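Plasmin and fibronectin-binding protein A (Streptococcus pneumoniae, PDB 4MR0) acts as a surface adhesin and invasin of the bacterium, binding human fibronectin, plasmin, plasminogen and serum albumin. Local coordinates at residues A[343-355]-A[371-384]. Numbering follows the deposited sequence.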
loop_
_atom_site.group_PDB
_atom_site.type_symbol
_atom_site.label_atom_id
_atom_site.label_comp_id
_atom_site.label_asym_id
_atom_site.label_seq_id
_atom_site.Cartn_x
_atom_site.Cartn_y
_atom_site.Cartn_z
ATOM N N GLY A 343 -16.532 -4.336 0.385
ATOM C CA GLY A 343 -15.661 -4.974 1.357
ATOM C C GLY A 343 -14.306 -4.353 1.649
ATOM O O GLY A 343 -13.962 -3.275 1.163
ATOM N N GLU A 344 -13.527 -5.067 2.453
ATOM C CA GLU A 344 -12.204 -4.614 2.855
ATOM C C GLU A 344 -11.240 -4.495 1.675
ATOM O O GLU A 344 -11.338 -5.239 0.701
ATOM C CB GLU A 344 -11.620 -5.570 3.905
ATOM C CG GLU A 344 -12.479 -5.755 5.154
ATOM C CD GLU A 344 -13.573 -6.813 4.994
ATOM O OE1 GLU A 344 -13.719 -7.381 3.889
ATOM O OE2 GLU A 344 -14.286 -7.079 5.986
ATOM N N LEU A 345 -10.313 -3.545 1.768
ATOM C CA LEU A 345 -9.318 -3.337 0.720
ATOM C C LEU A 345 -8.484 -4.613 0.623
ATOM O O LEU A 345 -8.368 -5.357 1.600
ATOM C CB LEU A 345 -8.405 -2.163 1.085
ATOM C CG LEU A 345 -9.060 -0.903 1.665
ATOM C CD1 LEU A 345 -7.974 0.124 1.972
ATOM C CD2 LEU A 345 -10.079 -0.329 0.687
ATOM N N VAL A 346 -7.918 -4.876 -0.550
ATOM C CA VAL A 346 -7.095 -6.065 -0.743
ATOM C C VAL A 346 -5.696 -5.801 -0.171
ATOM O O VAL A 346 -5.204 -6.544 0.684
ATOM C CB VAL A 346 -6.989 -6.426 -2.243
ATOM C CG1 VAL A 346 -6.075 -7.629 -2.437
ATOM C CG2 VAL A 346 -8.383 -6.731 -2.790
ATOM N N THR A 347 -5.071 -4.728 -0.644
ATOM C CA THR A 347 -3.741 -4.325 -0.199
ATOM C C THR A 347 -3.815 -2.822 0.013
ATOM O O THR A 347 -4.156 -2.081 -0.904
ATOM C CB THR A 347 -2.675 -4.635 -1.271
ATOM O OG1 THR A 347 -2.551 -6.052 -1.417
ATOM C CG2 THR A 347 -1.322 -4.056 -0.879
ATOM N N ALA A 348 -3.508 -2.362 1.221
ATOM C CA ALA A 348 -3.590 -0.931 1.490
ATOM C C ALA A 348 -2.523 -0.094 0.790
ATOM O O ALA A 348 -2.839 0.906 0.139
ATOM C CB ALA A 348 -3.543 -0.672 3.001
ATOM N N ILE A 349 -1.265 -0.512 0.905
ATOM C CA ILE A 349 -0.161 0.257 0.339
ATOM C C ILE A 349 0.929 -0.606 -0.269
ATOM O O ILE A 349 1.275 -1.657 0.277
ATOM C CB ILE A 349 0.526 1.116 1.440
ATOM C CG1 ILE A 349 -0.507 1.962 2.180
ATOM C CG2 ILE A 349 1.600 2.012 0.820
ATOM C CD1 ILE A 349 0.028 2.592 3.467
ATOM N N GLY A 350 1.486 -0.159 -1.391
ATOM C CA GLY A 350 2.583 -0.902 -1.985
ATOM C C GLY A 350 2.667 -0.801 -3.489
ATOM O O GLY A 350 2.224 0.175 -4.085
ATOM N N THR A 351 3.275 -1.809 -4.096
ATOM C CA THR A 351 3.381 -1.879 -5.542
ATOM C C THR A 351 3.769 -3.309 -5.900
ATOM O O THR A 351 4.179 -4.087 -5.031
ATOM C CB THR A 351 4.391 -0.858 -6.113
ATOM O OG1 THR A 351 4.177 -0.740 -7.528
ATOM C CG2 THR A 351 5.823 -1.284 -5.843
ATOM N N HIS A 352 3.645 -3.654 -7.174
ATOM C CA HIS A 352 3.904 -5.023 -7.605
ATOM C C HIS A 352 4.684 -5.114 -8.910
ATOM O O HIS A 352 4.568 -6.112 -9.621
ATOM C CB HIS A 352 2.564 -5.697 -7.826
ATOM C CG HIS A 352 1.674 -4.921 -8.748
ATOM N ND1 HIS A 352 0.882 -3.878 -8.316
ATOM C CD2 HIS A 352 1.520 -4.976 -10.093
ATOM C CE1 HIS A 352 0.278 -3.325 -9.353
ATOM N NE2 HIS A 352 0.649 -3.972 -10.444
ATOM N N TYR A 353 5.476 -4.102 -9.229
ATOM C CA TYR A 353 6.191 -4.119 -10.495
ATOM C C TYR A 353 7.506 -3.360 -10.477
ATOM O O TYR A 353 7.618 -2.304 -9.856
ATOM C CB TYR A 353 5.267 -3.530 -11.566
ATOM C CG TYR A 353 5.862 -3.374 -12.947
ATOM C CD1 TYR A 353 6.085 -4.478 -13.765
ATOM C CD2 TYR A 353 6.168 -2.109 -13.452
ATOM C CE1 TYR A 353 6.593 -4.326 -15.059
ATOM C CE2 TYR A 353 6.677 -1.946 -14.742
ATOM C CZ TYR A 353 6.885 -3.060 -15.538
ATOM O OH TYR A 353 7.377 -2.900 -16.816
ATOM N N GLN A 354 8.499 -3.917 -11.166
ATOM C CA GLN A 354 9.812 -3.299 -11.286
ATOM C C GLN A 354 10.570 -3.989 -12.413
ATOM O O GLN A 354 10.305 -5.146 -12.723
ATOM C CB GLN A 354 10.612 -3.413 -9.975
ATOM C CG GLN A 354 11.105 -4.819 -9.634
ATOM C CD GLN A 354 12.056 -4.830 -8.439
ATOM O OE1 GLN A 354 11.782 -5.466 -7.419
ATOM N NE2 GLN A 354 13.178 -4.125 -8.565
ATOM N N THR A 355 11.498 -3.270 -13.034
ATOM C CA THR A 355 12.316 -3.824 -14.115
ATOM C C THR A 355 13.699 -3.190 -14.014
ATOM O O THR A 355 13.916 -2.282 -13.209
ATOM C CB THR A 355 11.760 -3.478 -15.511
ATOM O OG1 THR A 355 11.941 -2.080 -15.748
ATOM C CG2 THR A 355 10.280 -3.818 -15.618
ATOM N N PHE A 371 -4.562 -0.647 9.661
ATOM C CA PHE A 371 -4.953 -1.491 8.535
ATOM C C PHE A 371 -5.960 -2.484 9.107
ATOM O O PHE A 371 -5.588 -3.532 9.640
ATOM C CB PHE A 371 -3.728 -2.206 7.987
ATOM C CG PHE A 371 -2.657 -1.271 7.497
ATOM C CD1 PHE A 371 -2.862 -0.490 6.363
ATOM C CD2 PHE A 371 -1.448 -1.165 8.174
ATOM C CE1 PHE A 371 -1.868 0.392 5.907
ATOM C CE2 PHE A 371 -0.448 -0.289 7.729
ATOM C CZ PHE A 371 -0.660 0.489 6.595
ATOM N N ASP A 372 -7.236 -2.135 8.973
ATOM C CA ASP A 372 -8.335 -2.908 9.534
ATOM C C ASP A 372 -8.918 -4.051 8.709
ATOM O O ASP A 372 -9.887 -3.872 7.965
ATOM C CB ASP A 372 -9.453 -1.939 9.919
ATOM C CG ASP A 372 -10.375 -2.497 10.987
ATOM O OD1 ASP A 372 -10.230 -3.679 11.354
ATOM O OD2 ASP A 372 -11.250 -1.741 11.456
ATOM N N ASN A 373 -8.327 -5.230 8.864
ATOM C CA ASN A 373 -8.789 -6.440 8.188
ATOM C C ASN A 373 -8.641 -6.453 6.664
ATOM O O ASN A 373 -9.610 -6.722 5.950
ATOM C CB ASN A 373 -10.259 -6.703 8.583
ATOM C CG ASN A 373 -10.683 -8.147 8.368
ATOM O OD1 ASN A 373 -9.949 -9.083 8.706
ATOM N ND2 ASN A 373 -11.884 -8.339 7.821
ATOM N N MET A 374 -7.438 -6.171 6.164
ATOM C CA MET A 374 -7.193 -6.193 4.720
ATOM C C MET A 374 -7.291 -7.644 4.255
ATOM O O MET A 374 -7.020 -8.565 5.024
ATOM C CB MET A 374 -5.799 -5.647 4.394
ATOM C CG MET A 374 -5.763 -4.171 3.953
ATOM S SD MET A 374 -6.293 -2.910 5.122
ATOM C CE MET A 374 -8.119 -3.020 4.945
ATOM N N MET A 375 -7.679 -7.846 3.000
ATOM C CA MET A 375 -7.829 -9.191 2.451
ATOM C C MET A 375 -6.501 -9.886 2.151
ATOM O O MET A 375 -6.389 -11.109 2.283
ATOM C CB MET A 375 -8.682 -9.133 1.177
ATOM C CG MET A 375 -8.869 -10.471 0.486
ATOM S SD MET A 375 -9.833 -10.307 -1.049
ATOM C CE MET A 375 -8.572 -10.111 -2.197
ATOM N N TYR A 376 -5.490 -9.117 1.764
ATOM C CA TYR A 376 -4.210 -9.719 1.426
ATOM C C TYR A 376 -3.018 -9.186 2.204
ATOM O O TYR A 376 -2.152 -9.958 2.635
ATOM C CB TYR A 376 -3.960 -9.563 -0.077
ATOM C CG TYR A 376 -2.736 -10.290 -0.585
ATOM C CD1 TYR A 376 -2.407 -11.558 -0.109
ATOM C CD2 TYR A 376 -1.927 -9.727 -1.573
ATOM C CE1 TYR A 376 -1.305 -12.248 -0.601
ATOM C CE2 TYR A 376 -0.823 -10.413 -2.075
ATOM C CZ TYR A 376 -0.518 -11.671 -1.583
ATOM O OH TYR A 376 0.572 -12.356 -2.070
ATOM N N ALA A 377 -2.971 -7.873 2.392
ATOM C CA ALA A 377 -1.853 -7.280 3.104
ATOM C C ALA A 377 -2.063 -5.809 3.402
ATOM O O ALA A 377 -2.760 -5.107 2.669
ATOM C CB ALA A 377 -0.584 -7.451 2.283
ATOM N N GLY A 378 -1.462 -5.345 4.491
ATOM C CA GLY A 378 -1.562 -3.939 4.819
ATOM C C GLY A 378 -0.529 -3.236 3.953
ATOM O O GLY A 378 -0.786 -2.176 3.365
ATOM N N VAL A 379 0.643 -3.857 3.860
ATOM C CA VAL A 379 1.764 -3.321 3.089
ATOM C C VAL A 379 2.451 -4.438 2.307
ATOM O O VAL A 379 2.917 -5.413 2.893
ATOM C CB VAL A 379 2.808 -2.665 4.039
ATOM C CG1 VAL A 379 3.991 -2.133 3.248
ATOM C CG2 VAL A 379 2.144 -1.548 4.843
ATOM N N ARG A 380 2.511 -4.298 0.985
ATOM C CA ARG A 380 3.158 -5.297 0.141
ATOM C C ARG A 380 3.861 -4.588 -1.005
ATOM O O ARG A 380 3.254 -3.774 -1.707
ATOM C CB ARG A 380 2.128 -6.289 -0.405
ATOM C CG ARG A 380 2.688 -7.248 -1.455
ATOM C CD ARG A 380 1.682 -8.346 -1.777
ATOM N NE ARG A 380 2.155 -9.268 -2.808
ATOM C CZ ARG A 380 2.033 -9.064 -4.116
ATOM N NH1 ARG A 380 1.453 -7.963 -4.575
ATOM N NH2 ARG A 380 2.480 -9.976 -4.969
ATOM N N PHE A 381 5.136 -4.904 -1.209
ATOM C CA PHE A 381 5.885 -4.236 -2.261
ATOM C C PHE A 381 7.142 -4.970 -2.712
ATOM O O PHE A 381 7.691 -5.805 -1.987
ATOM C CB PHE A 381 6.311 -2.845 -1.769
ATOM C CG PHE A 381 7.178 -2.883 -0.530
ATOM C CD1 PHE A 381 6.608 -2.968 0.740
ATOM C CD2 PHE A 381 8.568 -2.884 -0.639
ATOM C CE1 PHE A 381 7.414 -3.059 1.886
ATOM C CE2 PHE A 381 9.382 -2.977 0.504
ATOM C CZ PHE A 381 8.800 -3.065 1.765
ATOM N N THR A 382 7.581 -4.640 -3.924
ATOM C CA THR A 382 8.815 -5.166 -4.492
ATOM C C THR A 382 9.457 -3.958 -5.163
ATOM O O THR A 382 8.765 -3.155 -5.782
ATOM C CB THR A 382 8.582 -6.281 -5.561
ATOM O OG1 THR A 382 9.849 -6.711 -6.083
ATOM C CG2 THR A 382 7.727 -5.763 -6.720
ATOM N N GLY A 383 10.768 -3.808 -5.024
ATOM C CA GLY A 383 11.432 -2.678 -5.643
ATOM C C GLY A 383 11.437 -1.360 -4.880
ATOM O O GLY A 383 11.333 -0.299 -5.493
ATOM N N PHE A 384 11.534 -1.412 -3.553
ATOM C CA PHE A 384 11.602 -0.191 -2.736
ATOM C C PHE A 384 12.975 -0.165 -2.063
ATOM O O PHE A 384 13.566 -1.211 -1.813
ATOM C CB PHE A 384 10.547 -0.183 -1.618
ATOM C CG PHE A 384 9.168 0.246 -2.053
ATOM C CD1 PHE A 384 8.882 0.526 -3.388
ATOM C CD2 PHE A 384 8.141 0.337 -1.113
ATOM C CE1 PHE A 384 7.588 0.887 -3.781
ATOM C CE2 PHE A 384 6.845 0.697 -1.493
ATOM C CZ PHE A 384 6.571 0.972 -2.835
HETATM O O HOH W 1 -14.046 -5.925 8.416
HETATM O O HOH W 2 -0.956 -6.439 -3.296
HETATM O O HOH W 3 9.342 -0.640 -7.730
#
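Ala348 sets its methyl carbon CB into a hollow walled by the Phe371 ring, the sulfur of Met374 and the carbonyl of Gly378, with Ala348 CB 3.4 Å from Phe371 CD1. Ile349 reaches the same ring with CD1, which arrives at the edge, in the ring plane, 3.8 Å from Phe371 CE1, the two side chains crossing at about a right angle. One face of the ring rests on Gly378 CA, offset toward the rim. Met374, bent at chi2 and chi3, curls its CE back alongside Leu345 CB, and Phe336 of strand 329-337 borders this apolar pocket. A second knob is Met375 CE, which presses between the two methyls of Val346 and is tight at 3.4 Å from Val346 CG2.

These are successive coils of a right-handed parallel beta-helix, the pectate lyase-like solenoid: 343-355 starts within the second PbH1 repeat, which ends at Ala348, 371-384 lies almost wholly in the third, and the two segments run parallel and turn a corner together, at Ala348-Ile349 and Gly378-Val379. Val346 O takes two backbone bonds, from Tyr376 N and Ala377 N, and Ile349 O receives Arg380 N at 3.0 Å.

Beyond the corner Gly350 CA points a C-H at Arg380 O, 3.0 Å away. Thr351 pushes CG2 obliquely against the Phe384 ring, 3.5 Å from Phe384 CE1, with the methyl between its backbone N and carbonyl carbon (chi1 -165°, OG1 anti to N). Thr382 donates from OG1 to a lone pair of Gln354 OE1 at 2.7 Å, while its methyl CG2 packs against a face of the His352-Tyr353 peptide. At the other end Glu344 CB and CG straddle Asn373 O, and its carboxylate, gripped by Val403 N, takes a weak bond from Asn373 ND2; Asn373 OD1 accepts from Lys397 N.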